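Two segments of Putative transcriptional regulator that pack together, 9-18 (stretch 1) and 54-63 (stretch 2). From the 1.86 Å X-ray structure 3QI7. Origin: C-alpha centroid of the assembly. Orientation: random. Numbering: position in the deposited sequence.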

# COMPACT_ATOMS: atom_id res chain seq x y z
N ILE A 9 26.93 21.32 -12.18
CA ILE A 9 25.46 21.52 -12.39
C ILE A 9 24.80 20.28 -13.01
O ILE A 9 24.93 20.02 -14.21
CB ILE A 9 25.19 22.74 -13.29
N ILE A 10 24.10 19.50 -12.18
CA ILE A 10 23.30 18.35 -12.64
C ILE A 10 22.31 18.79 -13.75
O ILE A 10 21.59 19.77 -13.58
CB ILE A 10 22.49 17.72 -11.43
CG1 ILE A 10 23.43 17.05 -10.41
CG2 ILE A 10 21.42 16.71 -11.90
CD1 ILE A 10 24.31 15.94 -10.99
N ASP A 11 22.28 18.05 -14.86
CA ASP A 11 21.34 18.30 -15.95
C ASP A 11 19.89 18.16 -15.48
O ASP A 11 19.57 17.36 -14.59
CB ASP A 11 21.54 17.31 -17.11
CG ASP A 11 22.84 17.53 -17.88
OD1 ASP A 11 23.40 18.64 -17.87
OD2 ASP A 11 23.29 16.56 -18.53
N ASP A 12 19.00 18.93 -16.09
CA ASP A 12 17.58 18.73 -15.88
C ASP A 12 17.24 17.28 -16.25
O ASP A 12 17.84 16.71 -17.17
CB ASP A 12 16.78 19.73 -16.71
CG ASP A 12 17.01 21.17 -16.27
OD1 ASP A 12 17.53 21.42 -15.14
OD2 ASP A 12 16.66 22.07 -17.06
N PHE A 13 16.32 16.66 -15.52
CA PHE A 13 16.16 15.22 -15.68
C PHE A 13 14.71 14.77 -15.64
O PHE A 13 13.82 15.54 -15.28
CB PHE A 13 17.02 14.47 -14.65
CG PHE A 13 16.63 14.71 -13.22
CD1 PHE A 13 17.09 15.83 -12.53
CD2 PHE A 13 15.83 13.79 -12.54
CE1 PHE A 13 16.76 16.05 -11.20
CE2 PHE A 13 15.48 14.00 -11.20
CZ PHE A 13 15.96 15.14 -10.53
N LYS A 14 14.48 13.54 -16.07
CA LYS A 14 13.14 12.92 -15.95
C LYS A 14 13.19 11.72 -14.98
O LYS A 14 14.18 10.96 -14.94
CB LYS A 14 12.63 12.46 -17.32
CG LYS A 14 12.46 13.57 -18.37
CD LYS A 14 11.84 12.99 -19.64
CE LYS A 14 11.66 14.04 -20.74
NZ LYS A 14 11.81 13.40 -22.08
N VAL A 15 12.15 11.60 -14.18
CA VAL A 15 11.88 10.41 -13.39
C VAL A 15 10.72 9.68 -14.06
O VAL A 15 9.60 10.16 -14.07
CB VAL A 15 11.53 10.75 -11.93
CG1 VAL A 15 11.25 9.47 -11.13
CG2 VAL A 15 12.69 11.54 -11.27
N ALA A 16 11.01 8.54 -14.67
CA ALA A 16 9.96 7.77 -15.33
C ALA A 16 9.26 6.93 -14.27
O ALA A 16 9.93 6.33 -13.44
CB ALA A 16 10.56 6.88 -16.44
N VAL A 17 7.92 6.89 -14.32
CA VAL A 17 7.12 6.16 -13.38
C VAL A 17 6.14 5.27 -14.13
O VAL A 17 5.27 5.76 -14.86
CB VAL A 17 6.34 7.10 -12.40
CG1 VAL A 17 5.63 6.28 -11.38
CG2 VAL A 17 7.31 8.08 -11.72
N VAL A 18 6.27 3.95 -13.93
CA VAL A 18 5.46 2.97 -14.63
C VAL A 18 4.33 2.48 -13.72
O VAL A 18 4.57 2.00 -12.59
CB VAL A 18 6.33 1.76 -15.04
CG1 VAL A 18 5.49 0.70 -15.82
CG2 VAL A 18 7.52 2.25 -15.83
N LYS A 54 17.46 26.49 -9.60
CA LYS A 54 16.97 25.16 -9.33
C LYS A 54 17.22 24.26 -10.53
O LYS A 54 17.07 24.68 -11.68
CB LYS A 54 15.45 25.21 -9.07
CG LYS A 54 15.04 25.63 -7.66
CD LYS A 54 13.65 26.30 -7.67
CE LYS A 54 12.70 25.80 -6.58
NZ LYS A 54 11.56 24.96 -7.13
N VAL A 55 17.61 23.01 -10.25
CA VAL A 55 17.61 21.97 -11.27
C VAL A 55 16.14 21.63 -11.53
O VAL A 55 15.31 21.72 -10.63
CB VAL A 55 18.35 20.73 -10.77
CG1 VAL A 55 18.39 19.67 -11.86
CG2 VAL A 55 19.79 21.09 -10.31
N LYS A 56 15.80 21.26 -12.76
CA LYS A 56 14.41 20.94 -13.11
C LYS A 56 14.19 19.44 -13.22
O LYS A 56 15.02 18.70 -13.77
CB LYS A 56 14.00 21.63 -14.42
CG LYS A 56 13.71 23.14 -14.27
CD LYS A 56 13.53 23.82 -15.63
CE LYS A 56 13.71 25.34 -15.53
NZ LYS A 56 12.68 26.01 -14.68
N GLN A 57 13.07 18.99 -12.67
CA GLN A 57 12.69 17.59 -12.74
C GLN A 57 11.24 17.48 -13.20
O GLN A 57 10.40 18.27 -12.78
CB GLN A 57 12.85 16.88 -11.38
CG GLN A 57 13.46 17.71 -10.25
CD GLN A 57 12.44 18.43 -9.39
OE1 GLN A 57 12.62 18.55 -8.18
NE2 GLN A 57 11.37 18.93 -10.00
N THR A 58 10.97 16.50 -14.05
CA THR A 58 9.59 16.17 -14.46
C THR A 58 9.37 14.66 -14.34
O THR A 58 10.32 13.87 -14.33
CB THR A 58 9.26 16.60 -15.96
OG1 THR A 58 10.23 16.05 -16.84
CG2 THR A 58 9.18 18.12 -16.15
N ILE A 59 8.12 14.28 -14.27
CA ILE A 59 7.76 12.89 -14.21
C ILE A 59 7.30 12.46 -15.60
O ILE A 59 6.51 13.17 -16.24
CB ILE A 59 6.65 12.65 -13.17
CG1 ILE A 59 7.26 12.73 -11.76
CG2 ILE A 59 5.99 11.29 -13.40
CD1 ILE A 59 6.25 12.94 -10.65
N LYS A 60 7.84 11.35 -16.08
CA LYS A 60 7.32 10.72 -17.28
C LYS A 60 6.48 9.52 -16.90
O LYS A 60 7.03 8.45 -16.55
CB LYS A 60 8.46 10.29 -18.22
CG LYS A 60 7.98 9.69 -19.56
CD LYS A 60 9.15 9.59 -20.55
CE LYS A 60 8.69 9.47 -22.02
NZ LYS A 60 8.49 8.05 -22.34
N HIS A 61 5.17 9.68 -16.99
CA HIS A 61 4.26 8.60 -16.66
C HIS A 61 4.09 7.58 -17.80
O HIS A 61 3.52 7.88 -18.85
CB HIS A 61 2.90 9.17 -16.25
CG HIS A 61 1.99 8.17 -15.60
ND1 HIS A 61 0.70 8.49 -15.21
CD2 HIS A 61 2.17 6.87 -15.28
CE1 HIS A 61 0.14 7.43 -14.66
NE2 HIS A 61 1.00 6.43 -14.70
N VAL A 62 4.57 6.37 -17.57
CA VAL A 62 4.50 5.28 -18.53
C VAL A 62 3.39 4.32 -18.12
O VAL A 62 3.37 3.84 -16.97
CB VAL A 62 5.83 4.50 -18.55
CG1 VAL A 62 5.77 3.32 -19.55
CG2 VAL A 62 7.00 5.43 -18.87
N VAL A 63 2.45 4.06 -19.03
CA VAL A 63 1.26 3.27 -18.73
C VAL A 63 1.38 1.90 -19.36
O VAL A 63 1.54 1.76 -20.56
CB VAL A 63 -0.00 3.97 -19.19
CG1 VAL A 63 -1.25 3.21 -18.72
CG2 VAL A 63 0.02 5.43 -18.70

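The two stretches run side by side as parallel strands, 13-18 against 57-63, and Phe13, Val15 and Val17 each donate through N and accept through O in the backbone hydrogen bonds to stretch 2. Contact is slight from Ile9 to Asp11. Ile9, whose side chain is modelled only to CB, does not touch stretch 2, and Ile10 meets it through a modest apolar contact, CG2 of Ile10 lying 4.2 Å from CG1 of Val55. Asp11 turns its CA-to-CB bond away and offers little more than its carbonyl.

Asp12 begins the pairing with its side chain. Its OD1 accepts a hydrogen bond from the backbone N of Lys56 at 2.9 Å, with a nearly straight N-H...O angle of 162°. A short carboxylate suits this place: in the m rotamer it reaches a neighbouring amide just ahead of the strand and takes the acceptor's part that backbone carbonyls play farther along.

At Phe13 the ladder proper starts. Its N donates to Lys56 O at 3.0 Å, and its O receives Thr58 N at 3.2 Å, the longest of the backbone hydrogen bonds here. Because the strands are parallel, the two bonds of one residue go to the residues before and after its partner, in this case Gln57. The side chain is buried, and its flat ring uses both face and edge: CB of Gln57 sits over one face, 4.0 Å from the ring centroid in a CH-pi contact, while CG1 of Val55 lies at the edge, 4.0 Å from CE1 of Phe13. The amide end of Gln57 leads away, leaving aliphatic carbon against the aromatic ring.

Lys14 points to the other face of the sheet, beside Thr58. Its CG comes within 3.7 Å of Thr58 OG1, so the aliphatic part of the long side chain lies against the neighbouring strand while its NZ is hydrogen-bonded elsewhere in the structure. Its backbone contributes a CA-H...O contact, CA of Lys14 to O of Thr58 at 3.4 Å.

Val15 returns to the face of Phe13 and repeats the pattern: its N donates to Thr58 O and its O accepts from Lys60 N, both at 2.9 Å. Beta-branched residues such as valine favour extended backbone, and its small side chain suits a buried position beside Ile59.

Ala16 is paired with Lys60 at a CA-CA distance of 4.4 Å, the shortest in the register. Its lone methyl is compact, and its CB lies 4.4 Å from Lys60 CB.

Val17 closes the hydrogen-bond series, its N donating to Lys60 O and its O accepting from Val62 N, each at 2.9 Å. Val17 O also lies near the plane of the His61 ring, at its edge, 3.3 Å from His61 CD2. On the side-chain level, Val17 CG2 packs 3.9 Å from Ile59 CG2, one apolar branch against another.

Val18 ends the stretch on the face of Lys14 and Ala16, its CG2 3.9 Å from CB of Val62, a buried valine against a buried valine.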